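Histone-lysine N-methyltransferase SETMAR (Homo sapiens, PDB 3BO5) methylates a lysine of histone H3 with S-adenosyl-L-methionine through its SET domain and takes part in DNA double-strand break repair. Local coordinates at residues Q125-Q129 with R141-P147; G149-Y155 with K230-A235. The protein carries 2 engineered substitutions. All coordinates share one frame; numbering follows the deposited sequence.

Contact 1: residues Q125-Q129 with R141-P147; sequences QFHFQ and RTLEFIP
Ile146 is the bump that fills the hollow between Phe126 and Phe128. Its CG1 sits over the centre of the Phe126 ring, 3.8 Å from the centroid and only 8° off the normal, a CH-pi contact. The other branch from CB, CG2, reaches Phe126 CE2, while CD1, beyond CG1, meets the edge of the Phe128 ring at CE1 (3.8 Å). Pro147 CD closes the far end of the Phe126 ring at CZ, and the Glu144 carboxylate lies at that ring's edge, its plane nearly perpendicular.

Glu144 CG lies between its backbone N and carbonyl carbon (chi1 53°), and the extended chain brings OE1 to the edge of the His127 ring, beside its backbone N. This one oxygen accepts from both His127 N and His127 ND1, each 2.7 Å away, from opposite faces of the carboxylate; ND1 donates almost exactly in its ring plane, which probably restrains the imidazole's rotation.

At the other end, Gln129 OE1 receives Arg141 NE at 2.7 Å and Arg141 NH2 at 2.8 Å, both in the guanidinium plane. Leu143 CD2 packs across the Gln129 chain, 3.8 Å from its NE2.

The backbones pair antiparallel, Phe128 opposite Thr142 and Gln129 opposite Arg141, at the open end of the SET-region hairpin of strands 128-132 and 138-142. Trp29 of strand 27-29 touches Gln129 and Arg141, and Val152 of strand 151-160 packs against Phe128 and Ile146.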
# COMPACT_ATOMS: atom_id res chain seq x y z
N GLN A 125 -10.06 -6.22 5.39
CA GLN A 125 -11.43 -6.26 5.98
C GLN A 125 -12.50 -6.39 4.94
O GLN A 125 -13.72 -6.37 5.28
CB GLN A 125 -11.66 -5.02 6.81
CG GLN A 125 -10.60 -4.85 7.92
CD GLN A 125 -10.68 -5.94 8.95
OE1 GLN A 125 -11.79 -6.35 9.28
NE2 GLN A 125 -9.57 -6.25 9.60
N PHE A 126 -12.09 -6.47 3.68
CA PHE A 126 -13.04 -6.62 2.55
C PHE A 126 -12.61 -7.75 1.65
O PHE A 126 -11.44 -8.11 1.65
CB PHE A 126 -13.11 -5.33 1.75
CG PHE A 126 -13.50 -4.13 2.58
CD1 PHE A 126 -14.87 -3.95 2.91
CD2 PHE A 126 -12.54 -3.24 3.07
CE1 PHE A 126 -15.25 -2.86 3.72
CE2 PHE A 126 -12.86 -2.17 3.84
CZ PHE A 126 -14.23 -1.96 4.21
N HIS A 127 -13.56 -8.26 0.86
CA HIS A 127 -13.27 -9.29 -0.11
C HIS A 127 -12.92 -8.62 -1.43
O HIS A 127 -13.77 -7.95 -2.04
CB HIS A 127 -14.52 -10.15 -0.26
CG HIS A 127 -14.81 -10.97 0.94
ND1 HIS A 127 -15.49 -10.48 2.03
CD2 HIS A 127 -14.49 -12.26 1.24
CE1 HIS A 127 -15.59 -11.43 2.95
NE2 HIS A 127 -14.98 -12.51 2.50
N PHE A 128 -11.69 -8.87 -1.85
CA PHE A 128 -11.21 -8.37 -3.12
C PHE A 128 -11.13 -9.45 -4.13
O PHE A 128 -11.28 -10.62 -3.79
CB PHE A 128 -9.81 -7.80 -2.92
CG PHE A 128 -9.78 -6.75 -1.85
CD1 PHE A 128 -10.52 -5.59 -1.95
CD2 PHE A 128 -8.93 -6.89 -0.75
CE1 PHE A 128 -10.53 -4.61 -0.95
CE2 PHE A 128 -8.92 -5.89 0.26
CZ PHE A 128 -9.73 -4.76 0.16
N GLN A 129 -10.87 -9.07 -5.38
CA GLN A 129 -10.77 -10.05 -6.47
C GLN A 129 -9.76 -9.52 -7.46
O GLN A 129 -9.83 -8.32 -7.83
CB GLN A 129 -12.15 -10.21 -7.11
CG GLN A 129 -12.24 -11.26 -8.15
CD GLN A 129 -13.53 -11.15 -8.94
OE1 GLN A 129 -13.69 -10.28 -9.77
NE2 GLN A 129 -14.50 -12.02 -8.62
N ARG A 141 -10.09 -5.48 -7.74
CA ARG A 141 -11.33 -4.76 -7.46
C ARG A 141 -11.94 -5.25 -6.16
O ARG A 141 -11.58 -6.28 -5.67
CB ARG A 141 -12.35 -4.86 -8.64
CG ARG A 141 -12.83 -6.29 -8.88
CD ARG A 141 -13.76 -6.30 -10.11
NE ARG A 141 -13.96 -7.67 -10.57
CZ ARG A 141 -14.49 -7.96 -11.77
NH1 ARG A 141 -14.84 -6.94 -12.59
NH2 ARG A 141 -14.69 -9.20 -12.15
N THR A 142 -12.80 -4.42 -5.61
CA THR A 142 -13.52 -4.85 -4.43
C THR A 142 -14.81 -5.57 -4.86
O THR A 142 -15.47 -5.19 -5.84
CB THR A 142 -13.80 -3.68 -3.51
OG1 THR A 142 -14.49 -4.18 -2.37
CG2 THR A 142 -14.66 -2.59 -4.16
N LEU A 143 -15.18 -6.58 -4.09
CA LEU A 143 -16.47 -7.22 -4.35
C LEU A 143 -17.50 -6.69 -3.40
O LEU A 143 -18.66 -7.17 -3.42
CB LEU A 143 -16.38 -8.74 -4.15
CG LEU A 143 -15.43 -9.44 -5.08
CD1 LEU A 143 -15.28 -10.95 -4.77
CD2 LEU A 143 -15.79 -9.17 -6.51
N GLU A 144 -17.13 -5.73 -2.59
CA GLU A 144 -18.10 -5.11 -1.70
C GLU A 144 -17.90 -3.65 -1.45
O GLU A 144 -16.86 -3.08 -1.76
CB GLU A 144 -18.12 -5.85 -0.40
CG GLU A 144 -16.83 -6.02 0.25
CD GLU A 144 -16.93 -6.90 1.52
OE1 GLU A 144 -16.14 -7.84 1.67
OE2 GLU A 144 -17.90 -6.71 2.31
N PHE A 145 -18.93 -3.00 -0.91
CA PHE A 145 -18.86 -1.59 -0.69
C PHE A 145 -17.74 -1.27 0.30
O PHE A 145 -17.67 -1.88 1.35
CB PHE A 145 -20.17 -1.10 -0.09
CG PHE A 145 -20.28 0.37 -0.05
CD1 PHE A 145 -20.64 1.09 -1.20
CD2 PHE A 145 -20.09 1.05 1.12
CE1 PHE A 145 -20.73 2.48 -1.15
CE2 PHE A 145 -20.23 2.45 1.18
CZ PHE A 145 -20.53 3.16 0.04
N ILE A 146 -16.92 -0.26 -0.01
CA ILE A 146 -15.95 0.23 0.95
C ILE A 146 -16.21 1.71 1.27
O ILE A 146 -16.06 2.56 0.43
CB ILE A 146 -14.53 0.09 0.36
CG1 ILE A 146 -14.24 -1.38 0.05
CG2 ILE A 146 -13.47 0.64 1.44
CD1 ILE A 146 -12.88 -1.60 -0.68
N PRO A 147 -16.56 2.02 2.51
CA PRO A 147 -16.74 3.41 2.93
C PRO A 147 -15.48 4.21 2.80
O PRO A 147 -14.39 3.73 3.11
CB PRO A 147 -17.13 3.28 4.42
CG PRO A 147 -17.78 1.90 4.50
CD PRO A 147 -16.85 1.06 3.59
O HOH W 1 -16.03 -7.53 4.64

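Contact 2: residues G149-Y155 with K230-A235; sequences GRFVCEY and KLALFA
Lys230 lays its aliphatic chain beside the Glu154 carboxylate, CD coming to 3.5 Å from OE2. Its CG is anti to the carbonyl carbon (chi1 -56°) and the chain bends at chi2, leaving NZ 4.7 Å from Glu154 OE2; a water hydrogen-bonded to both bridges them. A second water donates to Glu154 OE2 and Tyr155 O and accepts from Leu231 N.

Leu231 O accepts from Tyr155 N, and Leu231 CB packs on Tyr155 CB. The Ala232 methyl meets Phe151 CE1.

At Leu233 the register slips by one: its carbonyl O takes Val152 N at 2.8 Å and, weakly, Cys153 N at 3.3 Å, which defines a classic beta bulge. Leu233 N returns a bond to Cys153 O, and CD1 lies near Cys153 SG and Tyr155 CB.

Phe234 offers a ring face to the edge of Phe151, an edge-to-face pair with centroids 5.7 Å apart and planes at 66°. Ala235 N donates to Arg150 O, and Ala235 O accepts from Gly149 N at 2.7 Å.

Replacing Glu154 with an alanine would probably leave both waters without their shared acceptor and Lys230 without its water-mediated link to a carboxylate.

Tyr155 OH is hydrogen-bonded to Tyr179 O, beside the cofactor pocket of the SET domain. The chemistry thus divides: backbone bonds set a bulged antiparallel pairing, apolar groups fill the buried middle, and the opposite charges of Glu154 and Lys230 probably attract through water.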
# COMPACT_ATOMS: atom_id res chain seq x y z
N GLY A 149 -12.45 6.35 3.51
CA GLY A 149 -11.57 6.40 4.64
C GLY A 149 -11.13 5.07 5.16
O GLY A 149 -10.17 5.00 5.92
N ARG A 150 -11.80 4.00 4.79
CA ARG A 150 -11.49 2.68 5.31
C ARG A 150 -10.18 2.14 4.72
O ARG A 150 -9.82 2.41 3.56
CB ARG A 150 -12.63 1.71 5.00
CG ARG A 150 -13.81 1.95 5.98
CD ARG A 150 -13.53 1.57 7.46
NE ARG A 150 -13.28 0.14 7.59
CZ ARG A 150 -14.17 -0.84 7.49
NH1 ARG A 150 -15.46 -0.52 7.42
NH2 ARG A 150 -13.79 -2.12 7.51
N PHE A 151 -9.42 1.40 5.56
CA PHE A 151 -8.19 0.79 5.09
C PHE A 151 -8.54 -0.29 4.11
O PHE A 151 -9.39 -1.15 4.38
CB PHE A 151 -7.46 0.14 6.31
CG PHE A 151 -6.28 -0.71 5.91
CD1 PHE A 151 -5.16 -0.08 5.32
CD2 PHE A 151 -6.30 -2.09 6.11
CE1 PHE A 151 -4.00 -0.89 4.90
CE2 PHE A 151 -5.21 -2.88 5.68
CZ PHE A 151 -4.05 -2.27 5.11
N VAL A 152 -7.82 -0.29 3.02
CA VAL A 152 -8.07 -1.24 1.95
C VAL A 152 -7.00 -2.34 1.91
O VAL A 152 -7.27 -3.50 2.16
CB VAL A 152 -8.18 -0.50 0.62
CG1 VAL A 152 -8.29 -1.48 -0.55
CG2 VAL A 152 -9.51 0.31 0.67
N CYS A 153 -5.76 -1.93 1.67
CA CYS A 153 -4.68 -2.93 1.72
C CYS A 153 -3.34 -2.22 1.77
O CYS A 153 -3.25 -1.04 1.49
CB CYS A 153 -4.73 -3.91 0.52
SG CYS A 153 -4.42 -3.09 -1.06
N GLU A 154 -2.31 -2.97 2.17
CA GLU A 154 -0.92 -2.44 1.98
C GLU A 154 -0.43 -2.70 0.59
O GLU A 154 -0.94 -3.48 -0.17
CB GLU A 154 0.08 -3.17 2.91
CG GLU A 154 -0.12 -2.85 4.32
CD GLU A 154 0.90 -3.58 5.20
OE1 GLU A 154 0.49 -4.05 6.26
OE2 GLU A 154 2.13 -3.71 4.81
N TYR A 155 0.65 -1.95 0.27
CA TYR A 155 1.51 -2.33 -0.84
C TYR A 155 2.77 -2.85 -0.16
O TYR A 155 3.59 -2.10 0.36
CB TYR A 155 1.78 -1.06 -1.65
CG TYR A 155 2.34 -1.33 -3.05
CD1 TYR A 155 1.51 -1.71 -4.12
CD2 TYR A 155 3.73 -1.23 -3.26
CE1 TYR A 155 1.99 -1.99 -5.38
CE2 TYR A 155 4.26 -1.51 -4.56
CZ TYR A 155 3.40 -1.88 -5.60
OH TYR A 155 3.87 -2.15 -6.84
N LYS A 230 4.68 0.85 6.62
CA LYS A 230 3.72 0.19 5.81
C LYS A 230 3.16 1.22 4.82
O LYS A 230 3.02 2.39 5.14
CB LYS A 230 2.58 -0.25 6.73
CG LYS A 230 3.04 -1.10 7.87
CD LYS A 230 3.92 -2.29 7.45
CE LYS A 230 4.18 -3.17 8.68
NZ LYS A 230 5.33 -4.13 8.28
N LEU A 231 2.92 0.77 3.59
CA LEU A 231 2.42 1.65 2.53
C LEU A 231 0.95 1.34 2.44
O LEU A 231 0.53 0.42 1.77
CB LEU A 231 3.12 1.33 1.19
CG LEU A 231 4.65 1.54 1.23
CD1 LEU A 231 5.17 1.44 -0.21
CD2 LEU A 231 5.09 2.79 1.96
N ALA A 232 0.20 2.10 3.23
CA ALA A 232 -1.20 1.70 3.51
C ALA A 232 -2.14 2.43 2.58
O ALA A 232 -2.09 3.66 2.55
CB ALA A 232 -1.50 2.06 4.96
N LEU A 233 -3.01 1.71 1.86
CA LEU A 233 -3.93 2.38 0.89
C LEU A 233 -5.28 2.41 1.59
O LEU A 233 -5.76 1.39 2.10
CB LEU A 233 -4.11 1.56 -0.40
CG LEU A 233 -2.76 1.71 -1.12
CD1 LEU A 233 -1.97 0.47 -1.41
CD2 LEU A 233 -2.74 2.81 -2.13
N PHE A 234 -5.80 3.65 1.65
CA PHE A 234 -7.15 3.90 2.22
C PHE A 234 -8.08 4.37 1.15
O PHE A 234 -7.66 5.02 0.19
CB PHE A 234 -7.08 4.98 3.33
CG PHE A 234 -6.28 4.56 4.55
CD1 PHE A 234 -6.92 4.04 5.65
CD2 PHE A 234 -4.91 4.78 4.57
CE1 PHE A 234 -6.17 3.69 6.79
CE2 PHE A 234 -4.14 4.36 5.67
CZ PHE A 234 -4.75 3.85 6.75
N ALA A 235 -9.37 4.05 1.30
CA ALA A 235 -10.32 4.55 0.31
C ALA A 235 -10.43 6.06 0.39
O ALA A 235 -10.69 6.59 1.48
CB ALA A 235 -11.71 3.90 0.57
O HOH W 2 3.23 -1.93 3.18
O HOH W 3 3.90 -5.31 6.13

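How the contacts relate
From the N terminus, the chain enters contact 1 at 125-129, turns through the hairpin of strands 128-132 and 138-142, and closes that short loop at 141-147. Contact 2 opens directly afterwards at 149-155 and closes only at 230-235, after 74 intervening residues that hold helix 162-169 and strands 181-185, 193-199 and 217-223. The two are therefore in series, neither nested nor crossed. Their centres lie 12 Å apart and they touch: Phe126 CZ is 3.3 Å from Arg150 NH2, and Phe128 CZ is 3.4 Å from the backbone Val152 O. This packing brings together two sheets of the SET region, one holding contact 1, the other contact 2.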